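Local coordinates for MstE (Scytonema sp. PCC 10023, PDB 6SBF), which probably catalyses, as a class II (type II) terpene cyclase built from a single domain, the cyclisation of isoprenoid chains into merosterol-type scaffolds, at residues A[325-330]-A[341-346]; A[210-215]-A[309-314]. The protein carries 1 engineered substitution. One frame throughout, in Å; residues are numbered along the deposited sequence.

Interaction 1: A[325-330]-A[341-346]; sequences PHWRYY and GSIIFD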
# COMPACT_ATOMS: atom_id res chain seq x y z
N PRO A 325 -4.79 -22.22 0.29
CA PRO A 325 -4.10 -22.57 -0.96
C PRO A 325 -4.97 -22.43 -2.19
O PRO A 325 -4.46 -22.71 -3.27
CB PRO A 325 -3.70 -24.02 -0.73
CG PRO A 325 -4.78 -24.57 0.19
CD PRO A 325 -5.11 -23.42 1.10
N HIS A 326 -6.22 -21.95 -1.96
CA HIS A 326 -7.30 -22.05 -2.96
C HIS A 326 -7.53 -20.81 -3.79
O HIS A 326 -8.52 -20.76 -4.56
CB HIS A 326 -8.60 -22.50 -2.27
CG HIS A 326 -8.48 -23.67 -1.37
ND1 HIS A 326 -8.17 -24.94 -1.82
CD2 HIS A 326 -8.64 -23.75 -0.03
CE1 HIS A 326 -8.16 -25.75 -0.78
NE2 HIS A 326 -8.45 -25.06 0.35
N TRP A 327 -6.74 -19.80 -3.65
CA TRP A 327 -6.95 -18.50 -4.31
C TRP A 327 -7.17 -18.71 -5.79
O TRP A 327 -6.38 -19.43 -6.44
CB TRP A 327 -5.81 -17.49 -4.12
CG TRP A 327 -5.53 -17.16 -2.69
CD1 TRP A 327 -4.46 -17.50 -1.92
CD2 TRP A 327 -6.39 -16.39 -1.86
NE1 TRP A 327 -4.64 -17.02 -0.65
CE2 TRP A 327 -5.80 -16.34 -0.58
CE3 TRP A 327 -7.62 -15.74 -2.07
CZ2 TRP A 327 -6.40 -15.73 0.49
CZ3 TRP A 327 -8.23 -15.18 -0.99
CH2 TRP A 327 -7.62 -15.14 0.26
N ARG A 328 -8.15 -18.00 -6.31
CA ARG A 328 -8.38 -17.87 -7.75
C ARG A 328 -8.52 -16.38 -8.09
O ARG A 328 -8.94 -15.63 -7.22
CB ARG A 328 -9.68 -18.56 -8.14
CG ARG A 328 -9.65 -20.08 -7.95
CD ARG A 328 -10.92 -20.72 -8.46
NE ARG A 328 -12.08 -20.29 -7.68
CZ ARG A 328 -13.32 -20.56 -8.05
NH1 ARG A 328 -14.35 -20.14 -7.34
NH2 ARG A 328 -13.51 -21.26 -9.15
N TYR A 329 -8.22 -16.03 -9.31
CA TYR A 329 -8.33 -14.64 -9.80
C TYR A 329 -9.78 -14.44 -10.23
O TYR A 329 -10.25 -15.19 -11.09
CB TYR A 329 -7.29 -14.35 -10.87
CG TYR A 329 -5.91 -14.37 -10.24
CD1 TYR A 329 -5.23 -15.56 -10.08
CD2 TYR A 329 -5.36 -13.20 -9.74
CE1 TYR A 329 -4.01 -15.59 -9.43
CE2 TYR A 329 -4.15 -13.20 -9.08
CZ TYR A 329 -3.49 -14.40 -8.93
OH TYR A 329 -2.30 -14.47 -8.27
N TYR A 330 -10.52 -13.55 -9.59
CA TYR A 330 -11.98 -13.35 -9.77
C TYR A 330 -12.31 -13.22 -11.26
O TYR A 330 -13.24 -13.88 -11.76
CB TYR A 330 -12.47 -12.11 -9.03
CG TYR A 330 -13.97 -11.95 -9.12
CD1 TYR A 330 -14.79 -12.64 -8.25
CD2 TYR A 330 -14.54 -11.04 -9.99
CE1 TYR A 330 -16.17 -12.51 -8.28
CE2 TYR A 330 -15.92 -10.89 -10.04
CZ TYR A 330 -16.73 -11.62 -9.18
OH TYR A 330 -18.07 -11.42 -9.23
N GLY A 341 -12.40 -16.06 -1.27
CA GLY A 341 -11.40 -16.95 -1.83
C GLY A 341 -10.90 -16.52 -3.17
O GLY A 341 -10.16 -17.29 -3.79
N SER A 342 -11.18 -15.28 -3.56
CA SER A 342 -10.70 -14.75 -4.86
C SER A 342 -9.82 -13.51 -4.68
O SER A 342 -9.77 -12.96 -3.57
CB SER A 342 -11.86 -14.48 -5.76
OG SER A 342 -12.38 -13.19 -5.50
N ILE A 343 -9.14 -13.22 -5.77
CA ILE A 343 -8.22 -12.09 -5.87
C ILE A 343 -8.75 -11.16 -6.94
O ILE A 343 -9.04 -11.59 -8.06
CB ILE A 343 -6.81 -12.61 -6.17
CG1 ILE A 343 -6.30 -13.52 -5.08
CG2 ILE A 343 -5.85 -11.47 -6.43
CD1 ILE A 343 -4.95 -14.17 -5.40
N ILE A 344 -8.77 -9.88 -6.60
CA ILE A 344 -9.04 -8.80 -7.58
C ILE A 344 -7.80 -7.94 -7.79
O ILE A 344 -6.84 -8.04 -7.03
CB ILE A 344 -10.28 -8.01 -7.13
CG1 ILE A 344 -10.07 -7.20 -5.86
CG2 ILE A 344 -11.49 -8.94 -7.04
CD1 ILE A 344 -11.11 -6.16 -5.71
N PHE A 345 -7.86 -7.10 -8.80
CA PHE A 345 -6.72 -6.21 -9.08
C PHE A 345 -7.23 -4.81 -9.45
O PHE A 345 -8.43 -4.55 -9.57
CB PHE A 345 -5.81 -6.80 -10.16
CG PHE A 345 -6.44 -6.92 -11.52
CD1 PHE A 345 -6.29 -5.98 -12.49
CD2 PHE A 345 -7.08 -8.11 -11.87
CE1 PHE A 345 -6.85 -6.12 -13.74
CE2 PHE A 345 -7.65 -8.25 -13.13
CZ PHE A 345 -7.49 -7.26 -14.06
N ASP A 346 -6.26 -3.94 -9.58
CA ASP A 346 -6.49 -2.52 -9.90
C ASP A 346 -6.67 -2.36 -11.40
O ASP A 346 -5.72 -2.12 -12.14
CB ASP A 346 -5.34 -1.69 -9.38
CG ASP A 346 -3.94 -2.12 -9.86
OD1 ASP A 346 -3.62 -3.33 -9.92
OD2 ASP A 346 -3.13 -1.19 -10.13
O HOH W 1 -11.24 -19.91 -4.16
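Gly341 O is gripped by two donors: the backbone N of Arg328, at 3.3 Å, and a water that also donates to His326 O. The CA of Trp327 adds a CA-H...O contact to the same oxygen, and Trp327 CE3 lies 3.4 Å from Gly341 O. Two firmer bonds follow: Ile343 N gives to Arg328 O at 2.8 Å, somewhat bent, and Tyr330 N to Ile343 O at 2.9 Å, nearly straight. These are the alternating bonds of a parallel pair, in which 328-329 forms one outer strand of a small three-stranded mixed sheet and 342-344 the central one, in a chain about half helical. On one face Ile343 carries the apolar contact. Its CG1 stands beside the backbone N (chi1 -61°), and an extended chi2 (174°) carries CD1 over the face of the Tyr329 ring, 4.2 Å from the ring centroid, in a CH-pi contact. The same methyl lies 3.7 Å from Trp327 CB, the Ile343 and Trp327 side chains crossing at about a right angle, while Ile343 CG2 packs on Tyr329 CE2. Further along, Tyr330 CB touches Ile344 CG2.

Interaction 2: A[210-215]-A[309-314]; sequences YWWSDH and AYLRIP
Arg312 reaches into the 210-213 loop with its guanidinium. NE and NH1 both donate hydrogen bonds to Tyr210 O, side-on, NE at 3.1 Å, and both stand above the same face of that carbonyl's plane. Trp212 O sits over the centre of the guanidinium, 3.2 Å above it. The chain runs extended from CG to NE, CG lying 3.4 Å from Trp211 O; NH1 also bonds Asn322 OD1, and a water joins NH2 to Ser213 OG. An alanine here would probably leave Tyr210 O and Asn322 OD1 without these donors and open a gap beside the loop. Tyr210 CD2 lies 3.5 Å above the centre of the Trp211 ring. Tyr210 CE2 meets Pro314 CG at 3.6 Å, whereas the Trp211 side chain crosses Pro314 at about a right angle, its CZ3 touching CD, with Arg312 O at the indole edge. Leu311 CD1 lies over the six-membered ring of Trp212, 4.0 Å from its centroid. Between the backbones, Arg312 N bonds Trp211 O and Ser213 N bonds Tyr310 O weakly, making a single beta bridge between a loop leading into helix 215-229 and strand 311-313, within the squalene-hopene cyclase-like part of this alpha6-alpha6 barrel.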
# COMPACT_ATOMS: atom_id res chain seq x y z
N TYR A 210 -2.43 -9.58 5.37
CA TYR A 210 -3.75 -10.19 5.38
C TYR A 210 -4.40 -10.03 4.01
O TYR A 210 -4.71 -11.07 3.32
CB TYR A 210 -4.61 -9.60 6.50
CG TYR A 210 -5.92 -10.34 6.66
CD1 TYR A 210 -5.97 -11.51 7.39
CD2 TYR A 210 -7.08 -9.90 6.03
CE1 TYR A 210 -7.17 -12.21 7.52
CE2 TYR A 210 -8.27 -10.60 6.15
CZ TYR A 210 -8.30 -11.76 6.88
OH TYR A 210 -9.47 -12.47 6.96
N TRP A 211 -4.56 -8.79 3.55
CA TRP A 211 -5.34 -8.52 2.31
C TRP A 211 -4.52 -8.62 1.03
O TRP A 211 -5.07 -8.51 -0.05
CB TRP A 211 -5.93 -7.12 2.41
CG TRP A 211 -6.88 -6.90 3.54
CD1 TRP A 211 -6.64 -6.20 4.68
CD2 TRP A 211 -8.23 -7.38 3.64
NE1 TRP A 211 -7.73 -6.21 5.50
CE2 TRP A 211 -8.73 -6.95 4.88
CE3 TRP A 211 -9.06 -8.18 2.84
CZ2 TRP A 211 -10.01 -7.24 5.32
CZ3 TRP A 211 -10.33 -8.46 3.28
CH2 TRP A 211 -10.82 -8.02 4.50
N TRP A 212 -3.22 -8.73 1.11
CA TRP A 212 -2.35 -8.68 -0.07
C TRP A 212 -1.65 -9.98 -0.29
O TRP A 212 -1.13 -10.59 0.66
CB TRP A 212 -1.29 -7.58 0.12
CG TRP A 212 -1.90 -6.22 0.29
CD1 TRP A 212 -2.22 -5.65 1.47
CD2 TRP A 212 -2.49 -5.39 -0.74
NE1 TRP A 212 -2.87 -4.49 1.29
CE2 TRP A 212 -3.06 -4.31 -0.07
CE3 TRP A 212 -2.57 -5.47 -2.12
CZ2 TRP A 212 -3.68 -3.27 -0.76
CZ3 TRP A 212 -3.25 -4.49 -2.80
CH2 TRP A 212 -3.74 -3.37 -2.13
N SER A 213 -1.51 -10.33 -1.55
CA SER A 213 -0.74 -11.52 -1.96
C SER A 213 0.75 -11.27 -1.77
O SER A 213 1.51 -12.20 -1.48
CB SER A 213 -1.03 -11.77 -3.46
OG SER A 213 -2.37 -12.12 -3.76
N ASP A 214 1.19 -10.03 -2.04
CA ASP A 214 2.64 -9.77 -2.18
C ASP A 214 3.20 -9.31 -0.83
O ASP A 214 2.95 -8.13 -0.38
CB ASP A 214 2.87 -8.73 -3.26
CG ASP A 214 2.43 -9.21 -4.63
OD1 ASP A 214 2.90 -10.28 -5.04
OD2 ASP A 214 1.62 -8.53 -5.29
N HIS A 215 4.03 -10.12 -0.18
CA HIS A 215 4.58 -9.85 1.14
C HIS A 215 5.52 -8.63 1.13
O HIS A 215 5.79 -8.10 2.21
CB HIS A 215 5.39 -11.05 1.65
CG HIS A 215 4.64 -12.33 1.72
ND1 HIS A 215 3.29 -12.38 2.05
CD2 HIS A 215 5.09 -13.61 1.58
CE1 HIS A 215 2.92 -13.67 2.05
NE2 HIS A 215 3.99 -14.42 1.75
N ALA A 309 -1.53 -5.02 -8.55
CA ALA A 309 -1.87 -4.84 -7.14
C ALA A 309 -2.97 -5.80 -6.75
O ALA A 309 -4.13 -5.50 -6.84
CB ALA A 309 -2.23 -3.41 -6.85
N TYR A 310 -2.54 -7.01 -6.35
CA TYR A 310 -3.46 -8.13 -6.10
C TYR A 310 -3.98 -8.11 -4.69
O TYR A 310 -3.19 -8.32 -3.73
CB TYR A 310 -2.86 -9.47 -6.49
CG TYR A 310 -2.63 -9.64 -7.97
CD1 TYR A 310 -3.68 -9.57 -8.87
CD2 TYR A 310 -1.39 -9.84 -8.51
CE1 TYR A 310 -3.46 -9.69 -10.23
CE2 TYR A 310 -1.15 -9.98 -9.85
CZ TYR A 310 -2.20 -9.92 -10.75
OH TYR A 310 -1.94 -10.03 -12.07
N LEU A 311 -5.27 -7.85 -4.56
CA LEU A 311 -6.03 -7.71 -3.32
C LEU A 311 -6.84 -9.01 -3.15
O LEU A 311 -7.68 -9.34 -4.04
CB LEU A 311 -6.93 -6.49 -3.41
CG LEU A 311 -7.78 -6.17 -2.20
CD1 LEU A 311 -6.91 -5.71 -1.07
CD2 LEU A 311 -8.80 -5.09 -2.59
N ARG A 312 -6.66 -9.68 -2.06
CA ARG A 312 -7.38 -10.91 -1.83
C ARG A 312 -8.51 -10.70 -0.87
O ARG A 312 -8.46 -9.82 0.01
CB ARG A 312 -6.35 -11.96 -1.60
CG ARG A 312 -5.81 -11.86 -0.24
CD ARG A 312 -4.56 -12.77 -0.37
NE ARG A 312 -3.89 -12.70 0.87
CZ ARG A 312 -2.71 -13.30 1.30
NH1 ARG A 312 -2.37 -13.04 2.54
NH2 ARG A 312 -1.93 -14.09 0.59
N ILE A 313 -9.56 -11.49 -1.08
CA ILE A 313 -10.75 -11.45 -0.23
C ILE A 313 -10.80 -12.80 0.48
O ILE A 313 -11.38 -13.77 -0.01
CB ILE A 313 -12.00 -11.18 -1.03
CG1 ILE A 313 -11.84 -9.94 -1.92
CG2 ILE A 313 -13.14 -11.10 -0.03
CD1 ILE A 313 -11.38 -8.63 -1.20
N PRO A 314 -10.21 -12.92 1.70
CA PRO A 314 -10.35 -14.17 2.43
C PRO A 314 -11.79 -14.35 2.86
O PRO A 314 -12.54 -13.39 2.97
CB PRO A 314 -9.48 -13.97 3.67
CG PRO A 314 -8.55 -12.80 3.29
CD PRO A 314 -9.47 -11.92 2.47
O HOH W 2 -2.64 -14.64 -2.32
O HOH W 3 -0.37 -8.00 -3.50

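The mixed sheet runs 311-313, 342-344, 328-329, so interaction 1 is one strand pairing within it and interaction 2 meets the outer strand on its other side, their centres about 8 Å apart. Probable hydrogen bonds join them directly: Gly341 N lies 2.8 Å from Ile313 O, and Ile344 N is 2.8 Å from Leu311 O. Side chains meet as well, Trp327 CZ2 packing 3.6 Å from Arg312 CD, and the arginine that holds the 210-215 loop thereby also borders the indole of interaction 1. The sheet thus joins 325-330 and 341-346 to 309-314, which in turn meets the loop before helix 215-229; interaction 2 is buried, whereas interaction 1 is partly exposed.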